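Local coordinates for SusD superfamily protein (Bacteroides thetaiotaomicron, PDB 3MCX) that is of unknown function but, as a SusD-family outer-membrane protein, probably helps to bind glycans or similar nutrients at the cell surface, at residues Gly65-Pro70 with Gly272-Pro277; Thr90-Ile95 with Phe134-Leu139; Asn185-Leu190 with Ile199-Ala204; Val228-Gly233 with Ile374-Gly379; Asn299-Asp304 with Val308-Thr313. One frame throughout, in Å; residues are numbered along the deposited sequence.

Contacts 2, 3 and 5 are buried; 2 and 3 rest on apolar packing, and 5 mixes it with a histidine hydrogen bond. Contacts 1 and 4 are surface contacts built on arginine-glutamate and lysine-glutamate salt bridges. Contact 2 pairs two long helices side by side. Contact 3 joins the chain leaving one helix to the start of the next, and contact 5 folds a 3-10 segment back on a helix. Helix 115-140 supplies a segment of contact 2 and also touches contact 3. Contacts 3 and 4 meet directly: Trp-202 packs against helix 218-231, with Trp-202 CH2 3.2 Å from Asn-231 O. Contacts 1 and 4 are far apart, their centres about 37 Å from each other.

Contact 1. Residues Gly65-Pro70 with Gly272-Pro277; sequences GKRVSP and GGEGAP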
# COMPACT_ATOMS: atom_id res chain seq x y z
N GLY A 65 -12.99 12.71 11.58
CA GLY A 65 -13.12 11.53 12.44
C GLY A 65 -13.90 10.40 11.79
O GLY A 65 -14.17 9.41 12.47
N LYS A 66 -14.23 10.55 10.51
CA LYS A 66 -15.02 9.57 9.77
C LYS A 66 -14.24 9.14 8.53
O LYS A 66 -13.20 9.72 8.19
CB LYS A 66 -16.41 10.13 9.46
CG LYS A 66 -17.26 10.41 10.72
CD LYS A 66 -17.82 9.14 11.37
CE LYS A 66 -18.57 9.40 12.67
NZ LYS A 66 -17.60 9.50 13.80
N ARG A 67 -14.71 8.11 7.85
CA ARG A 67 -13.86 7.41 6.90
C ARG A 67 -13.70 8.13 5.56
O ARG A 67 -14.65 8.73 5.01
CB ARG A 67 -14.34 5.98 6.67
CG ARG A 67 -15.60 5.81 5.85
CD ARG A 67 -16.00 4.29 5.73
NE ARG A 67 -16.53 3.86 7.01
CZ ARG A 67 -17.79 3.92 7.41
NH1 ARG A 67 -18.77 4.23 6.55
NH2 ARG A 67 -18.10 3.63 8.66
N VAL A 68 -12.46 8.08 5.10
CA VAL A 68 -12.02 8.45 3.75
C VAL A 68 -11.94 9.96 3.49
O VAL A 68 -10.88 10.50 3.08
CB VAL A 68 -12.83 7.77 2.62
CG1 VAL A 68 -12.26 8.20 1.23
CG2 VAL A 68 -12.79 6.23 2.73
N SER A 69 -13.02 10.66 3.73
CA SER A 69 -13.10 12.04 3.28
C SER A 69 -12.02 12.98 3.85
O SER A 69 -11.57 13.86 3.13
CB SER A 69 -14.52 12.63 3.37
OG SER A 69 -15.01 12.73 4.70
N PRO A 70 -11.63 12.85 5.13
CA PRO A 70 -10.59 13.77 5.59
C PRO A 70 -9.25 13.60 4.89
O PRO A 70 -8.50 14.57 4.77
CB PRO A 70 -10.47 13.43 7.08
CG PRO A 70 -11.86 12.87 7.45
CD PRO A 70 -12.19 12.06 6.25
N GLY A 272 -14.18 -6.47 8.62
CA GLY A 272 -15.19 -5.61 9.22
C GLY A 272 -15.80 -4.58 8.28
O GLY A 272 -15.45 -4.48 7.11
N GLY A 273 -16.71 -3.78 8.83
CA GLY A 273 -17.34 -2.72 8.08
C GLY A 273 -16.40 -1.62 7.66
O GLY A 273 -16.56 -1.06 6.59
N GLU A 274 -15.38 -1.33 8.48
CA GLU A 274 -14.40 -0.30 8.13
C GLU A 274 -13.36 -0.79 7.17
O GLU A 274 -12.61 -0.01 6.60
CB GLU A 274 -13.72 0.27 9.39
CG GLU A 274 -14.63 1.00 10.32
CD GLU A 274 -15.11 2.36 9.85
OE1 GLU A 274 -14.66 2.84 8.81
OE2 GLU A 274 -16.00 2.94 10.54
N GLY A 275 -13.26 -2.11 6.98
CA GLY A 275 -12.25 -2.62 6.08
C GLY A 275 -12.41 -2.10 4.67
O GLY A 275 -13.51 -1.85 4.19
N ALA A 276 -11.28 -1.96 3.97
CA ALA A 276 -11.34 -1.42 2.62
C ALA A 276 -12.34 -2.13 1.73
O ALA A 276 -13.01 -1.47 0.96
CB ALA A 276 -9.93 -1.35 1.95
N PRO A 277 -12.40 -3.47 1.77
CA PRO A 277 -13.34 -4.15 0.88
C PRO A 277 -14.79 -3.70 1.09
O PRO A 277 -15.53 -3.50 0.12
CB PRO A 277 -13.09 -5.63 1.16
CG PRO A 277 -11.62 -5.66 1.48
CD PRO A 277 -11.43 -4.41 2.36
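Arg-67 and Glu-274 form a side-on bidentate salt bridge, joining two loops of the SusD fold just before each turns into a short helix: Val-68 is the N-cap of helix 69-72 and Gly-275 that of helix 276-279. Each of two nitrogens takes its own oxygen. Arg-67 NE donates to Glu-274 OE1 at 2.8 Å, and Arg-67 NH2 donates to Glu-274 OE2 at 2.9 Å. Both N-H bonds point almost exactly at their acceptors, each with an angle of 178° at the hydrogen. On the arginine side, both oxygens lie in or close to the guanidinium plane, at its edge. On the glutamate side the fit is less even, because the two flat groups are turned 50° apart and each nitrogen meets its oxygen from above the carboxylate plane. The carboxylate is therefore twisted out of the guanidinium plane, and the pair is not coplanar.

The bend of Arg-67 at its third torsion (chi3 73°) swings the NE side of the guanidinium toward the partner. Glu-274 is bent as well, at its second torsion, which carries its carboxylate to the arginine although the backbones stay well apart, with the CA atoms of Arg-67 and Glu-274 separated by 7.8 Å. The remaining nitrogen, Arg-67 NH1, makes a hydrogen bond to a glycerol and a weak one to Trp-288 O, and lies near the ammonium of Lys-62. The two bridging bonds resist rotation of the guanidinium, and the chain carbon next to NE is brought along: Arg-67 CD lies 3.7 Å from Glu-274 OE1.

Contact 2. Residues Thr90-Ile95 with Phe134-Leu139; sequences TVYKVI and FNLTRL
Val-91 and Leu-136 are the nearest backbone pair between the segments of helix 81-106 and helix 115-140, with CA atoms 7.2 Å apart. The segments run nearly antiparallel, their axes at 151° and 10.5 Å apart at closest approach; the side chains of Val-91 and Leu-136 slide past each other in opposite directions. The valine places CG1 anti to its own N (chi1 179°), and that methyl lies 3.6 Å from Leu-136 CD1; Tyr-45 of helix 44-51 also touches Val-91.

One residue on, Tyr-92 presents a ring face. Leu-136 CD1 stands 3.7 Å from the ring centroid and 19° off its normal, which meets the geometry of a CH-pi contact, and is displaced toward the rim carrying CE2, which it approaches to 3.5 Å. The phenol is fixed at its far end, since Tyr-92 OH is hydrogen-bonded to Pro-155 O.

A turn later Ile-95 comes in tip to tip, its CD1 3.7 Å from Leu-136 CD1. One leucine methyl is therefore touched by three residues, from a branch, a ring face and a chain end.

The evidence points to purely apolar packing in the helical core of this SusD-family protein, whose sequence family belongs to the TPR clan. With only dispersion and CH-pi terms between these side chains, shape fit around Leu-136, and not the direction of polar bonds, probably governs how these two segments pack.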
# COMPACT_ATOMS: atom_id res chain seq x y z
N THR A 90 -1.36 2.17 16.08
CA THR A 90 -1.45 0.76 15.71
C THR A 90 -0.15 0.29 15.08
O THR A 90 0.31 -0.83 15.37
CB THR A 90 -2.67 0.50 14.81
OG1 THR A 90 -3.85 1.00 15.46
CG2 THR A 90 -2.83 -1.00 14.47
N VAL A 91 0.44 1.10 14.18
CA VAL A 91 1.70 0.70 13.57
C VAL A 91 2.81 0.68 14.59
O VAL A 91 3.65 -0.24 14.60
CB VAL A 91 2.02 1.50 12.29
CG1 VAL A 91 3.36 1.03 11.73
CG2 VAL A 91 0.92 1.30 11.25
N TYR A 92 2.83 1.64 15.52
CA TYR A 92 3.83 1.60 16.59
C TYR A 92 3.65 0.37 17.49
O TYR A 92 4.61 -0.16 18.02
CB TYR A 92 3.88 2.91 17.39
CG TYR A 92 4.81 3.90 16.76
CD1 TYR A 92 6.16 3.66 16.77
CD2 TYR A 92 4.33 5.05 16.12
CE1 TYR A 92 7.03 4.54 16.16
CE2 TYR A 92 5.18 5.92 15.51
CZ TYR A 92 6.54 5.66 15.52
OH TYR A 92 7.38 6.52 14.85
N LYS A 93 2.41 -0.08 17.71
CA LYS A 93 2.19 -1.30 18.48
C LYS A 93 2.84 -2.49 17.77
O LYS A 93 3.47 -3.32 18.42
CB LYS A 93 0.68 -1.55 18.70
CG LYS A 93 0.37 -2.70 19.65
CD LYS A 93 -1.17 -2.71 19.87
CE LYS A 93 -1.66 -3.89 20.70
NZ LYS A 93 -3.18 -3.86 20.66
N VAL A 94 2.66 -2.58 16.45
CA VAL A 94 3.31 -3.64 15.69
C VAL A 94 4.83 -3.52 15.85
O VAL A 94 5.50 -4.53 16.09
CB VAL A 94 2.93 -3.63 14.23
CG1 VAL A 94 3.87 -4.55 13.41
CG2 VAL A 94 1.46 -4.09 14.07
N ILE A 95 5.39 -2.31 15.72
CA ILE A 95 6.85 -2.14 15.86
C ILE A 95 7.31 -2.62 17.24
O ILE A 95 8.28 -3.38 17.36
CB ILE A 95 7.24 -0.68 15.60
CG1 ILE A 95 7.10 -0.38 14.11
CG2 ILE A 95 8.67 -0.41 16.13
CD1 ILE A 95 7.20 1.10 13.73
N PHE A 134 8.44 2.17 7.37
CA PHE A 134 8.21 2.73 6.03
C PHE A 134 6.80 3.32 5.92
O PHE A 134 6.62 4.43 5.44
CB PHE A 134 8.44 1.63 4.98
CG PHE A 134 8.18 2.04 3.56
CD1 PHE A 134 8.93 3.03 2.96
CD2 PHE A 134 7.22 1.40 2.80
CE1 PHE A 134 8.73 3.35 1.63
CE2 PHE A 134 7.01 1.75 1.48
CZ PHE A 134 7.77 2.70 0.89
N ASN A 135 5.80 2.55 6.35
CA ASN A 135 4.41 3.00 6.31
C ASN A 135 4.19 4.27 7.10
O ASN A 135 3.53 5.20 6.63
CB ASN A 135 3.50 1.87 6.79
CG ASN A 135 3.39 0.74 5.77
OD1 ASN A 135 3.39 0.98 4.55
ND2 ASN A 135 3.28 -0.50 6.25
N LEU A 136 4.75 4.35 8.32
CA LEU A 136 4.63 5.58 9.09
C LEU A 136 5.32 6.77 8.40
O LEU A 136 4.81 7.88 8.39
CB LEU A 136 5.22 5.40 10.49
CG LEU A 136 4.37 4.55 11.43
CD1 LEU A 136 5.24 3.99 12.54
CD2 LEU A 136 3.22 5.39 11.99
N THR A 137 6.51 6.52 7.86
CA THR A 137 7.32 7.56 7.30
C THR A 137 6.62 8.17 6.08
O THR A 137 6.69 9.38 5.86
CB THR A 137 8.74 7.05 6.96
OG1 THR A 137 9.35 6.53 8.15
CG2 THR A 137 9.60 8.16 6.37
N ARG A 138 5.99 7.34 5.27
CA ARG A 138 5.41 7.83 4.04
C ARG A 138 4.07 8.53 4.30
O ARG A 138 3.71 9.38 3.50
CB ARG A 138 5.32 6.71 3.00
CG ARG A 138 4.32 5.69 3.28
CD ARG A 138 4.60 4.36 2.54
NE ARG A 138 4.92 4.42 1.12
CZ ARG A 138 4.47 3.55 0.18
NH1 ARG A 138 3.58 2.61 0.45
NH2 ARG A 138 4.94 3.61 -1.04
N LEU A 139 3.40 8.26 5.43
CA LEU A 139 2.18 9.01 5.80
C LEU A 139 2.51 10.32 6.47
O LEU A 139 1.87 11.33 6.18
CB LEU A 139 1.29 8.19 6.75
CG LEU A 139 0.14 7.48 6.06
CD1 LEU A 139 0.60 6.39 5.06
CD2 LEU A 139 -0.84 6.93 7.12

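Contact 3. Residues Asn185-Leu190 with Ile199-Ala204; sequences NALSGL and INYWAA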
# COMPACT_ATOMS: atom_id res chain seq x y z
N ASN A 185 18.83 -6.98 6.14
CA ASN A 185 19.40 -7.86 7.16
C ASN A 185 18.54 -9.12 7.36
O ASN A 185 19.06 -10.16 7.76
CB ASN A 185 19.60 -7.13 8.49
CG ASN A 185 20.74 -6.12 8.44
OD1 ASN A 185 21.71 -6.33 7.73
ND2 ASN A 185 20.65 -5.06 9.25
N ALA A 186 17.25 -9.01 7.05
CA ALA A 186 16.32 -10.14 7.11
C ALA A 186 16.55 -11.19 6.02
O ALA A 186 16.29 -12.36 6.23
CB ALA A 186 14.88 -9.64 7.01
N LEU A 187 17.03 -10.79 4.85
CA LEU A 187 16.89 -11.65 3.66
C LEU A 187 17.43 -13.07 3.80
O LEU A 187 16.77 -14.04 3.41
CB LEU A 187 17.54 -10.98 2.43
CG LEU A 187 16.97 -9.67 1.93
CD1 LEU A 187 17.87 -9.16 0.83
CD2 LEU A 187 15.53 -9.85 1.44
N SER A 188 18.62 -13.21 4.35
CA SER A 188 19.26 -14.53 4.39
C SER A 188 18.54 -15.54 5.32
O SER A 188 18.71 -16.75 5.17
CB SER A 188 20.74 -14.41 4.74
OG SER A 188 20.91 -13.91 6.04
N GLY A 189 17.76 -15.04 6.26
CA GLY A 189 16.99 -15.90 7.15
C GLY A 189 15.59 -16.27 6.68
O GLY A 189 14.99 -17.14 7.28
N LEU A 190 15.08 -15.61 5.64
CA LEU A 190 13.70 -15.83 5.16
C LEU A 190 13.62 -17.10 4.30
O LEU A 190 14.60 -17.54 3.69
CB LEU A 190 13.25 -14.65 4.32
CG LEU A 190 13.18 -13.29 5.04
CD1 LEU A 190 12.95 -12.16 4.05
CD2 LEU A 190 12.07 -13.30 6.04
N ILE A 199 5.84 -13.51 5.23
CA ILE A 199 6.88 -12.90 4.42
C ILE A 199 8.00 -13.88 4.11
O ILE A 199 8.57 -14.47 5.03
CB ILE A 199 7.48 -11.68 5.15
CG1 ILE A 199 6.41 -10.60 5.27
CG2 ILE A 199 8.71 -11.15 4.41
CD1 ILE A 199 6.73 -9.54 6.32
N ASN A 200 8.30 -14.07 2.82
CA ASN A 200 9.46 -14.82 2.37
C ASN A 200 10.48 -13.91 1.66
O ASN A 200 10.29 -12.69 1.60
CB ASN A 200 9.04 -16.02 1.51
CG ASN A 200 8.53 -15.62 0.13
OD1 ASN A 200 8.48 -14.43 -0.21
ND2 ASN A 200 8.12 -16.63 -0.67
N TYR A 201 11.55 -14.52 1.13
CA TYR A 201 12.62 -13.77 0.49
C TYR A 201 12.08 -12.92 -0.67
O TYR A 201 12.48 -11.76 -0.83
CB TYR A 201 13.73 -14.74 0.02
CG TYR A 201 14.82 -14.09 -0.79
CD1 TYR A 201 14.71 -13.97 -2.17
CD2 TYR A 201 15.96 -13.58 -0.17
CE1 TYR A 201 15.73 -13.37 -2.91
CE2 TYR A 201 16.97 -13.00 -0.90
CZ TYR A 201 16.85 -12.89 -2.25
OH TYR A 201 17.86 -12.29 -2.94
N TRP A 202 11.21 -13.53 -1.47
CA TRP A 202 10.66 -12.87 -2.67
C TRP A 202 9.82 -11.66 -2.29
O TRP A 202 9.95 -10.61 -2.93
CB TRP A 202 9.90 -13.89 -3.54
CG TRP A 202 10.76 -15.09 -3.76
CD1 TRP A 202 10.61 -16.33 -3.21
CD2 TRP A 202 11.99 -15.12 -4.49
NE1 TRP A 202 11.63 -17.13 -3.58
CE2 TRP A 202 12.52 -16.41 -4.34
CE3 TRP A 202 12.70 -14.18 -5.24
CZ2 TRP A 202 13.73 -16.80 -4.94
CZ3 TRP A 202 13.88 -14.56 -5.84
CH2 TRP A 202 14.40 -15.86 -5.67
N ALA A 203 8.99 -11.80 -1.26
CA ALA A 203 8.20 -10.68 -0.76
C ALA A 203 9.11 -9.54 -0.28
O ALA A 203 8.84 -8.37 -0.51
CB ALA A 203 7.31 -11.14 0.41
N ALA A 204 10.14 -9.90 0.47
CA ALA A 204 11.04 -8.89 1.01
C ALA A 204 11.81 -8.13 -0.08
O ALA A 204 11.95 -6.91 -0.01
CB ALA A 204 12.02 -9.51 2.05
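Leu-187 and Leu-190 both hold CG anti to the carbonyl carbon (chi1 -63° and -62°), which carries their methyl branches to Ala-204, while Tyr-201, with CG anti to its N (chi1 174°), lays its ring beside Leu-187, the two side chains crossing at a slant. Ala-204 CB is thus met by Leu-190 CD1 at 3.4 Å, tighter than ordinary carbon contact, and by Leu-187 CD2 at 3.6 Å. The Tyr-201 ring receives the backbone of Leu-187 at its edge, with Leu-187 O 3.7 Å from Tyr-201 CD2, and Leu-187 CB lies 3.9 Å from Tyr-201 CE2. Beyond the ring, Tyr-201 OH is hydrogen-bonded to Asp-227.

A serine in place of Tyr-201 would probably leave the CB of Leu-187 without its aromatic neighbour and Asp-227 without its phenol partner.

Asn-200 is the N-cap of helix 201-214: its OD1 accepts from Ala-203 N at 2.9 Å. The contact joins the chain leaving helix 172-186 to this helix start. Packing by Leu-187, Leu-190, Tyr-201 and Ala-204 holds the segments together, Leu-190 also lying against the backbone of the helix start, while the asparagine cap satisfies a backbone N-H of its first turn.

Contact 4. Residues Val228-Gly233 with Ile374-Gly379; sequences VIKNNG and IEEAQG. With ZN (zinc ion), chain C.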
# COMPACT_ATOMS: atom_id res chain seq x y z
N VAL A 228 13.56 -10.69 -8.11
CA VAL A 228 12.27 -11.39 -8.05
C VAL A 228 11.84 -11.91 -9.42
O VAL A 228 11.45 -13.07 -9.58
CB VAL A 228 11.18 -10.50 -7.45
CG1 VAL A 228 9.81 -11.25 -7.45
CG2 VAL A 228 11.60 -10.02 -6.03
N ILE A 229 11.91 -11.04 -10.43
CA ILE A 229 11.44 -11.37 -11.78
C ILE A 229 12.22 -12.53 -12.37
O ILE A 229 11.62 -13.48 -12.89
CB ILE A 229 11.57 -10.15 -12.69
CG1 ILE A 229 10.58 -9.06 -12.27
CG2 ILE A 229 11.34 -10.53 -14.20
CD1 ILE A 229 10.90 -7.68 -12.88
N LYS A 230 13.55 -12.47 -12.27
CA LYS A 230 14.43 -13.44 -12.93
C LYS A 230 14.63 -14.74 -12.16
O LYS A 230 14.84 -15.79 -12.77
CB LYS A 230 15.81 -12.83 -13.19
CG LYS A 230 15.84 -11.72 -14.25
CD LYS A 230 17.12 -10.88 -14.15
CE LYS A 230 17.21 -9.81 -15.24
NZ LYS A 230 17.11 -10.36 -16.62
N ASN A 231 14.62 -14.65 -10.83
CA ASN A 231 15.11 -15.76 -10.02
C ASN A 231 14.11 -16.49 -9.14
O ASN A 231 14.49 -17.43 -8.44
CB ASN A 231 16.25 -15.24 -9.14
CG ASN A 231 17.40 -14.65 -9.96
OD1 ASN A 231 17.75 -15.17 -11.03
ND2 ASN A 231 17.98 -13.55 -9.46
N ASN A 232 12.84 -16.11 -9.19
CA ASN A 232 11.88 -16.71 -8.26
C ASN A 232 11.65 -18.22 -8.48
O ASN A 232 11.09 -18.89 -7.60
CB ASN A 232 10.57 -15.90 -8.22
CG ASN A 232 9.71 -16.10 -9.43
OD1 ASN A 232 9.06 -17.16 -9.59
ND2 ASN A 232 9.66 -15.07 -10.29
N GLY A 233 12.06 -18.73 -9.64
CA GLY A 233 12.03 -20.17 -9.89
C GLY A 233 10.66 -20.73 -10.24
O GLY A 233 10.35 -21.88 -9.89
N ILE A 374 17.58 -0.16 -20.59
CA ILE A 374 16.34 0.40 -21.11
C ILE A 374 15.49 -0.64 -21.86
O ILE A 374 14.32 -0.77 -21.57
CB ILE A 374 16.61 1.59 -22.03
CG1 ILE A 374 17.25 2.72 -21.22
CG2 ILE A 374 15.29 2.10 -22.70
CD1 ILE A 374 16.41 3.23 -20.12
N GLU A 375 16.09 -1.39 -22.77
CA GLU A 375 15.35 -2.40 -23.52
C GLU A 375 14.73 -3.45 -22.60
O GLU A 375 13.57 -3.82 -22.75
CB GLU A 375 16.24 -3.07 -24.57
CG GLU A 375 15.42 -3.87 -25.51
CD GLU A 375 16.19 -4.54 -26.59
OE1 GLU A 375 17.44 -4.52 -26.60
OE2 GLU A 375 15.49 -5.10 -27.46
N GLU A 376 15.50 -3.91 -21.62
CA GLU A 376 14.99 -4.88 -20.65
C GLU A 376 13.82 -4.29 -19.86
O GLU A 376 12.78 -4.95 -19.65
CB GLU A 376 16.14 -5.34 -19.72
CG GLU A 376 15.75 -6.46 -18.79
CD GLU A 376 16.91 -6.97 -17.98
OE1 GLU A 376 17.37 -6.22 -17.09
OE2 GLU A 376 17.35 -8.12 -18.23
N ALA A 377 13.98 -3.06 -19.40
CA ALA A 377 12.93 -2.34 -18.67
C ALA A 377 11.63 -2.16 -19.47
O ALA A 377 10.50 -2.37 -18.94
CB ALA A 377 13.47 -0.97 -18.21
N GLN A 378 11.79 -1.79 -20.74
CA GLN A 378 10.67 -1.63 -21.66
C GLN A 378 9.93 -2.98 -21.82
O GLN A 378 8.69 -3.04 -21.81
CB GLN A 378 11.25 -1.05 -22.95
CG GLN A 378 10.70 -1.46 -24.22
CD GLN A 378 11.61 -0.98 -25.36
OE1 GLN A 378 12.50 -0.15 -25.15
NE2 GLN A 378 11.37 -1.49 -26.53
N GLY A 379 10.70 -4.05 -21.84
CA GLY A 379 10.14 -5.41 -21.91
C GLY A 379 9.25 -5.69 -20.73
O GLY A 379 8.20 -6.32 -20.88
ZN ZN C . 16.31 -6.19 -28.82
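Lys-230 and Glu-376 bridge helix 218-231, near its C-terminal end, to the first turn of helix 374-385, a surface salt bridge between two helices of the SusD fold. The side chains come from opposite directions across an 11.5 Å gap between the CA atoms of Lys-230 and Glu-376. Glu-376 spans its share with CG anti to its own N (chi1 -173°) and an extended chain beyond. Lys-230 is extended too until its last torsion, where a bend (chi4 -56°) turns NZ onto Glu-376 OE2 at 2.8 Å. The ammonium approaches from above the carboxylate plane, 49° out of it. Lys-230 is deposited in two conformers, so this bond is described for one of them. The other oxygen, Glu-376 OE1, is hydrogen-bonded to Tyr-222 OH, which helps to fix the carboxylate's rotation.

Just past this turn of helix 218-231, Asn-232 folds its side chain back: ND2 donates to Val-228 O at 2.8 Å, with the carbonyl oxygen close to the amide plane.

On the other helix the neighbouring Glu-375 is extended as well and takes no part in the bridge. It binds a zinc ion through one oxygen: Glu-375 OE2 is 1.9 Å from the metal, and OE1 of the same residue 3.0 Å.

Contact 5. Residues Asn299-Asp304 with Val308-Thr313; sequences NLLNED and VRHCLT
His-310 and Leu-301 make a buried local contact in which a 3-10 segment, 308-312, folds back against the C-terminal part of helix 295-301 after a type I beta turn from Leu-301 to Asp-304. Two features hold the pieces together. First, Leu-301 lies over one face of the imidazole: its CG is 3.9 Å from the ring centroid and 22° off the normal, a CH-pi contact shifted toward CE1. Second, the ring's edge is bonded, because His-310 NE2 donates to Asp-304 O at 3.0 Å with the acceptor in the ring plane. The donor nevertheless lies 35° out of the carbonyl plane, and the N-H angle is 154°. Asn-302 adds a close neighbour, its OD1 3.1 Å from His-310 CE1.

Replacing the imidazole of His-310 by the methyl of an alanine is likely to leave the Asp-304 carbonyl without this donor and Leu-301 without the ring face it packs on.

The leucine reaches on to Thr-313, whose CG2 is 3.9 Å from Leu-301 CD2. The Asp-304 carboxylate turns elsewhere, to Thr-389 and the N-H of Lys-306, about 4 Å from the side chain of Asp-391, which binds a zinc ion with Ser-393. The arrangement is a type I beta turn following a helix, closed by a side-chain to main-chain hydrogen bond, close to that zinc site.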
# COMPACT_ATOMS: atom_id res chain seq x y z
N ASN A 299 -12.03 7.64 -17.50
CA ASN A 299 -11.54 8.20 -18.78
C ASN A 299 -10.22 7.54 -19.16
O ASN A 299 -9.98 7.21 -20.33
CB ASN A 299 -11.37 9.72 -18.68
CG ASN A 299 -12.69 10.49 -18.81
OD1 ASN A 299 -13.74 9.95 -19.14
ND2 ASN A 299 -12.62 11.78 -18.51
N LEU A 300 -9.31 7.37 -18.19
CA LEU A 300 -8.01 6.73 -18.46
C LEU A 300 -8.21 5.31 -18.96
O LEU A 300 -7.63 4.90 -19.95
CB LEU A 300 -7.16 6.72 -17.20
CG LEU A 300 -5.84 5.96 -17.30
CD1 LEU A 300 -4.88 6.59 -18.29
CD2 LEU A 300 -5.18 5.88 -15.93
N LEU A 301 -9.03 4.54 -18.25
CA LEU A 301 -9.25 3.13 -18.66
C LEU A 301 -9.94 3.02 -20.02
O LEU A 301 -9.63 2.13 -20.82
CB LEU A 301 -10.06 2.40 -17.60
CG LEU A 301 -9.91 0.88 -17.55
CD1 LEU A 301 -8.46 0.42 -17.22
CD2 LEU A 301 -10.87 0.33 -16.50
N ASN A 302 -10.82 3.97 -20.32
CA ASN A 302 -11.52 4.01 -21.59
C ASN A 302 -10.63 4.41 -22.78
O ASN A 302 -11.09 4.35 -23.93
CB ASN A 302 -12.77 4.91 -21.50
CG ASN A 302 -13.91 4.24 -20.73
OD1 ASN A 302 -14.02 3.02 -20.73
ND2 ASN A 302 -14.77 5.04 -20.08
N GLU A 303 -9.38 4.80 -22.52
CA GLU A 303 -8.44 5.06 -23.62
C GLU A 303 -8.17 3.76 -24.41
O GLU A 303 -7.77 3.82 -25.57
CB GLU A 303 -7.11 5.69 -23.15
CG GLU A 303 -7.31 7.07 -22.57
CD GLU A 303 -6.06 7.72 -22.02
OE1 GLU A 303 -4.95 7.20 -22.21
OE2 GLU A 303 -6.19 8.77 -21.35
N ASP A 304 -8.39 2.61 -23.77
CA ASP A 304 -8.28 1.33 -24.47
C ASP A 304 -9.50 0.46 -24.17
O ASP A 304 -9.58 -0.13 -23.10
CB ASP A 304 -6.96 0.60 -24.10
CG ASP A 304 -6.82 -0.75 -24.79
OD1 ASP A 304 -7.67 -1.08 -25.65
OD2 ASP A 304 -5.86 -1.49 -24.45
N VAL A 308 -8.61 -5.62 -20.36
CA VAL A 308 -9.33 -6.57 -19.49
C VAL A 308 -9.77 -5.93 -18.17
O VAL A 308 -10.74 -6.40 -17.58
CB VAL A 308 -8.45 -7.81 -19.21
CG1 VAL A 308 -7.28 -7.50 -18.30
CG2 VAL A 308 -9.32 -9.01 -18.65
N ARG A 309 -9.09 -4.88 -17.71
CA ARG A 309 -9.39 -4.27 -16.41
C ARG A 309 -10.76 -3.56 -16.36
O ARG A 309 -11.24 -3.23 -15.27
CB ARG A 309 -8.21 -3.37 -15.99
CG ARG A 309 -7.00 -4.21 -15.67
CD ARG A 309 -5.69 -3.46 -15.66
NE ARG A 309 -5.32 -2.96 -16.98
CZ ARG A 309 -4.09 -2.60 -17.33
NH1 ARG A 309 -3.07 -2.72 -16.49
NH2 ARG A 309 -3.88 -2.09 -18.53
N HIS A 310 -11.39 -3.39 -17.52
CA HIS A 310 -12.79 -2.96 -17.52
C HIS A 310 -13.67 -3.92 -16.74
O HIS A 310 -14.71 -3.52 -16.24
CB HIS A 310 -13.36 -2.81 -18.92
CG HIS A 310 -12.78 -1.65 -19.66
ND1 HIS A 310 -13.12 -0.35 -19.39
CD2 HIS A 310 -11.85 -1.61 -20.65
CE1 HIS A 310 -12.40 0.45 -20.18
NE2 HIS A 310 -11.64 -0.29 -20.96
N CYS A 311 -13.26 -5.17 -16.59
CA CYS A 311 -14.02 -6.16 -15.83
C CYS A 311 -14.17 -5.81 -14.36
O CYS A 311 -15.01 -6.36 -13.68
CB CYS A 311 -13.36 -7.55 -15.93
SG CYS A 311 -11.82 -7.83 -14.99
N LEU A 312 -13.29 -4.96 -13.85
CA LEU A 312 -13.27 -4.59 -12.43
C LEU A 312 -14.06 -3.32 -12.11
O LEU A 312 -14.09 -2.91 -10.96
CB LEU A 312 -11.82 -4.35 -11.99
CG LEU A 312 -10.95 -5.60 -11.99
CD1 LEU A 312 -9.49 -5.20 -11.77
CD2 LEU A 312 -11.41 -6.63 -10.99
N THR A 313 -14.69 -2.71 -13.11
CA THR A 313 -15.50 -1.49 -12.92
C THR A 313 -16.98 -1.86 -13.11
O THR A 313 -17.37 -2.40 -14.15
CB THR A 313 -15.09 -0.38 -13.90
OG1 THR A 313 -15.39 -0.77 -15.25
CG2 THR A 313 -13.58 -0.10 -13.79